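Local coordinates for protein aminotransferase (Bacillus subtilis, PDB 6L1O) that probably catalyses amino-group transfer with a pyridoxal-phosphate cofactor, as an aminotransferase of the first class encoded in the operon for the dipeptide antibiotic bacilysin, at residues Asn125-Pro129 and Ile357-Gly362; Gly71-Leu75 and Gln277-Ser281. All coordinates share one frame. Residue numbers count along the deposited sequence, not the author numbering.

Contact 1 of 2, residues Asn125-Pro129 and Ile357-Gly362. With PLP (pyridoxal-5'-phosphate), chain E.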
# COMPACT_ATOMS: atom_id res chain seq x y z
N ASN B 125 25.61 0.72 -8.31
CA ASN B 125 26.20 1.90 -7.65
C ASN B 125 26.82 2.71 -8.80
O ASN B 125 27.83 2.29 -9.39
CB ASN B 125 27.21 1.47 -6.58
CG ASN B 125 27.91 2.61 -5.90
OD1 ASN B 125 27.64 3.77 -6.13
ND2 ASN B 125 28.85 2.27 -5.04
N PRO B 126 26.22 3.84 -9.16
CA PRO B 126 25.06 4.49 -8.47
C PRO B 126 23.75 3.83 -8.74
O PRO B 126 23.60 3.15 -9.72
CB PRO B 126 25.08 5.93 -9.01
CG PRO B 126 25.85 5.88 -10.24
CD PRO B 126 26.83 4.75 -10.15
N GLY B 127 22.77 4.08 -7.86
CA GLY B 127 21.46 3.47 -7.99
C GLY B 127 20.42 4.20 -7.12
O GLY B 127 20.73 4.83 -6.11
N TYR B 128 19.19 4.07 -7.54
CA TYR B 128 18.04 4.56 -6.77
C TYR B 128 18.14 4.11 -5.28
O TYR B 128 18.08 2.92 -5.00
CB TYR B 128 16.82 3.99 -7.40
CG TYR B 128 15.50 4.54 -7.01
CD1 TYR B 128 15.25 5.92 -7.07
CD2 TYR B 128 14.44 3.69 -6.69
CE1 TYR B 128 14.02 6.44 -6.74
CE2 TYR B 128 13.17 4.20 -6.40
CZ TYR B 128 12.97 5.56 -6.46
OH TYR B 128 11.74 6.08 -6.17
N PRO B 129 18.26 5.07 -4.35
CA PRO B 129 18.45 4.72 -2.92
C PRO B 129 17.29 3.90 -2.32
O PRO B 129 17.46 3.21 -1.33
CB PRO B 129 18.57 6.09 -2.22
CG PRO B 129 18.15 7.09 -3.20
CD PRO B 129 18.34 6.52 -4.57
N ILE B 357 24.15 10.44 -2.75
CA ILE B 357 23.00 9.79 -2.20
C ILE B 357 22.63 8.53 -2.99
O ILE B 357 21.92 7.64 -2.47
CB ILE B 357 21.77 10.70 -2.01
CG1 ILE B 357 21.09 10.97 -3.28
CG2 ILE B 357 22.13 11.97 -1.27
CD1 ILE B 357 19.78 10.29 -3.39
N PHE B 358 23.14 8.42 -4.21
CA PHE B 358 22.97 7.21 -5.03
C PHE B 358 24.06 6.16 -4.81
O PHE B 358 24.03 5.11 -5.43
CB PHE B 358 22.91 7.61 -6.50
CG PHE B 358 21.85 8.65 -6.79
CD1 PHE B 358 20.54 8.27 -6.96
CD2 PHE B 358 22.19 9.99 -6.87
CE1 PHE B 358 19.57 9.23 -7.17
CE2 PHE B 358 21.23 10.95 -7.10
CZ PHE B 358 19.91 10.55 -7.23
N GLY B 359 25.05 6.47 -3.97
CA GLY B 359 26.13 5.52 -3.65
C GLY B 359 27.48 6.18 -3.87
O GLY B 359 27.60 7.27 -4.44
N SER B 360 28.52 5.49 -3.44
CA SER B 360 29.89 6.06 -3.48
C SER B 360 30.36 6.43 -4.89
O SER B 360 31.15 7.35 -5.07
CB SER B 360 30.87 5.06 -2.84
OG SER B 360 30.85 3.87 -3.55
N ASN B 361 29.88 5.72 -5.91
CA ASN B 361 30.26 6.05 -7.27
C ASN B 361 29.64 7.30 -7.84
O ASN B 361 29.97 7.67 -8.96
CB ASN B 361 29.99 4.90 -8.23
CG ASN B 361 31.06 3.89 -8.16
OD1 ASN B 361 32.22 4.23 -8.32
ND2 ASN B 361 30.70 2.61 -7.91
N GLY B 362 28.78 7.95 -7.06
CA GLY B 362 28.25 9.25 -7.39
C GLY B 362 28.89 10.45 -6.74
O GLY B 362 28.42 11.56 -6.90
N1 PLP E . 12.25 3.74 -9.91
C2 PLP E . 13.03 4.81 -10.10
C2A PLP E . 14.51 4.68 -10.33
C3 PLP E . 12.49 6.15 -9.97
O3 PLP E . 13.21 7.27 -10.10
C4 PLP E . 11.08 6.22 -9.76
C4A PLP E . 10.63 7.58 -9.27
C5 PLP E . 10.30 5.01 -9.57
C6 PLP E . 10.94 3.79 -9.70
C5A PLP E . 8.80 5.03 -9.42
O4P PLP E . 8.32 5.62 -8.29
P PLP E . 6.73 5.46 -7.93
O1P PLP E . 6.72 4.93 -6.54
O2P PLP E . 6.01 4.62 -8.95
O3P PLP E . 6.21 6.87 -8.00

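Contact 2 of 2, residues Gly71-Leu75 and Gln277-Ser281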
# COMPACT_ATOMS: atom_id res chain seq x y z
N GLY B 71 -7.05 -7.08 -8.46
CA GLY B 71 -7.35 -6.05 -9.45
C GLY B 71 -8.36 -6.50 -10.44
O GLY B 71 -8.66 -7.69 -10.53
N TYR B 72 -8.88 -5.57 -11.22
CA TYR B 72 -9.86 -5.88 -12.23
C TYR B 72 -9.23 -6.46 -13.51
O TYR B 72 -8.23 -5.97 -14.00
CB TYR B 72 -10.72 -4.68 -12.51
CG TYR B 72 -11.80 -4.44 -11.51
CD1 TYR B 72 -12.96 -5.24 -11.49
CD2 TYR B 72 -11.70 -3.44 -10.59
CE1 TYR B 72 -13.96 -5.05 -10.54
CE2 TYR B 72 -12.68 -3.23 -9.65
CZ TYR B 72 -13.82 -4.01 -9.64
OH TYR B 72 -14.79 -3.78 -8.74
N PRO B 73 -9.83 -7.51 -14.08
CA PRO B 73 -9.29 -8.06 -15.33
C PRO B 73 -9.15 -7.03 -16.47
O PRO B 73 -8.23 -7.17 -17.25
CB PRO B 73 -10.33 -9.16 -15.71
CG PRO B 73 -10.89 -9.59 -14.41
CD PRO B 73 -10.98 -8.31 -13.58
N PHE B 74 -10.01 -6.02 -16.52
CA PHE B 74 -9.96 -5.04 -17.62
C PHE B 74 -8.61 -4.26 -17.59
O PHE B 74 -8.12 -3.89 -18.60
CB PHE B 74 -11.15 -4.06 -17.65
CG PHE B 74 -11.22 -3.08 -16.47
CD1 PHE B 74 -10.39 -1.94 -16.44
CD2 PHE B 74 -12.14 -3.25 -15.44
CE1 PHE B 74 -10.44 -1.07 -15.40
CE2 PHE B 74 -12.20 -2.38 -14.37
CZ PHE B 74 -11.35 -1.28 -14.35
N LEU B 75 -8.06 -4.05 -16.41
CA LEU B 75 -6.76 -3.36 -16.32
C LEU B 75 -5.61 -4.26 -16.71
O LEU B 75 -4.69 -3.86 -17.41
CB LEU B 75 -6.57 -2.78 -14.89
CG LEU B 75 -5.22 -2.14 -14.63
CD1 LEU B 75 -4.90 -1.13 -15.73
CD2 LEU B 75 -5.18 -1.47 -13.24
N GLN B 277 -8.24 2.35 -11.31
CA GLN B 277 -7.94 1.33 -12.30
C GLN B 277 -8.42 1.72 -13.68
O GLN B 277 -7.76 1.46 -14.66
CB GLN B 277 -8.51 -0.05 -11.88
CG GLN B 277 -7.95 -0.53 -10.53
CD GLN B 277 -8.25 -1.98 -10.25
OE1 GLN B 277 -7.95 -2.87 -11.08
NE2 GLN B 277 -8.86 -2.24 -9.09
N GLN B 278 -9.61 2.30 -13.76
CA GLN B 278 -10.15 2.74 -15.00
C GLN B 278 -9.32 3.90 -15.57
O GLN B 278 -9.08 3.96 -16.74
CB GLN B 278 -11.62 3.19 -14.81
CG GLN B 278 -12.29 3.65 -16.06
CD GLN B 278 -13.83 3.50 -16.03
OE1 GLN B 278 -14.35 2.57 -15.45
NE2 GLN B 278 -14.53 4.45 -16.65
N ALA B 279 -8.83 4.79 -14.72
CA ALA B 279 -7.93 5.85 -15.21
C ALA B 279 -6.64 5.26 -15.74
O ALA B 279 -6.10 5.71 -16.77
CB ALA B 279 -7.65 6.85 -14.09
N ALA B 280 -6.12 4.24 -15.06
CA ALA B 280 -4.90 3.59 -15.49
C ALA B 280 -5.08 2.93 -16.84
O ALA B 280 -4.22 2.99 -17.74
CB ALA B 280 -4.43 2.57 -14.47
N SER B 281 -6.26 2.37 -17.05
CA SER B 281 -6.55 1.72 -18.28
C SER B 281 -6.71 2.75 -19.43
O SER B 281 -6.30 2.48 -20.54
CB SER B 281 -7.83 0.87 -18.12
OG SER B 281 -8.19 0.45 -19.38

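Contact 1 of 2, residues Asn125-Pro129 and Ile357-Gly362
Proline and aromatic carbons make the apolar centre. Phe358 lies between two prolines of the other segment: its CB is 3.7 Å from Pro126 CB, and its CD1 is 3.7 Å from Pro129 CD. Ile357 extends the patch, bringing CD1 to 3.6 Å from Pro129 CG. The Phe358 ring turns its edge to the chain between the prolines, where Gly127 O and Tyr128 N lie near its plane, and beyond the segments it rests on Asn178 and Pro179. The Asn125-Pro126 peptide is cis, a bend at the end of strand 120-125 that starts the loop leading to the cofactor. In fold-type I aminotransferases such a loop leaves the large-domain sheet and carries an aromatic residue to the pyridine ring; here Tyr128 points away from 357-362 and has PLP C2A over one face of its ring, 3.5 Å from Tyr128 CG. Residues 357-362, by contrast, lead into strand 365-369 of the antiparallel sheet expected of the small domain, so the contact probably bridges the two domains. The first polar link outward is between main chains: Gly127 N donates to Phe358 O at 2.9 Å; Pro126 CA adds a CA-H...O contact to the same oxygen at 3.3 Å. Farther out, the Asn125 side-chain amide grips the 3-10 turn 360-362 near its start, OD1 accepting from Asn361 N and ND2 donating to Ser360 OG, both at 3.0 Å. Glycine is required at Gly359 by its backbone angles, and a CB there would also sit 2.4 Å from Asn125 OD1. At the outer polar edge, Asn361 ND2 makes a weak 3.2 Å hydrogen bond to Asn125 O.

Contact 2 of 2, residues Gly71-Leu75 and Gln277-Ser281
This is a helix-to-helix contact in which the beginning of helix 73-87 meets the side of helix 274-285, next to strand 97-100 at one edge of the seven-stranded sheet. A single direct hydrogen bond anchors it: Tyr72 N donates to Gln277 OE1 at 2.9 Å, almost linearly, with an angle of 175°. Tyr72 occupies the N-cap position, and its carbonyl oxygen accepts from Leu75 N at 3.1 Å, so the glutamine reaches the chain exactly where the first turn starts. The other end of the same amide is also held, since Gln277 NE2 bonds to Met272 O while lying 3.4 Å from Tyr72 CD2. Gly71, just ahead, has backbone angles that themselves call for glycine, and its CA comes to 3.6 Å from Gln277 OE1.

Van der Waals contacts add to this bond. Leu75 points toward the partner, with CD1 3.9 Å from Ala280 CB, the apolar pair, and 4.0 Å from the backbone Ser281 N. Phe74 meets the helix backbone with its ring edge, CE1 lying 3.8 Å from both Gln277 O and Gln278 N. Leu75 and Gln277 both also touch Leu99 of the edge strand, while Phe74 and Gln278 rest on Phe63. Helices layered in this way against the predominantly parallel central sheet are typical of the large domain of fold-type I PLP enzymes.

Two levels of organisation are visible in one chain. Contact 1 is first-shell: Tyr128 touches PLP directly, and its side chain is about 4 Å from that of the cofactor-binding Asn178. Contact 2 stands farther back, the Ala280 side chain lying about 12 Å from PLP but about 4 Å from that of Phe237, which lies between the PLP-pocket residues Ser236 and Ser238. Contacts 1 and 2 lie on opposite sides of the chain's centre; the centres of contact 1 and contact 2 are about 35 Å apart and their nearest atoms about 19 Å apart. Their segments alternate along the sequence. The Tyr72 side chain of contact 2 is also about 13 Å from a bound tyrosine, too far to touch it.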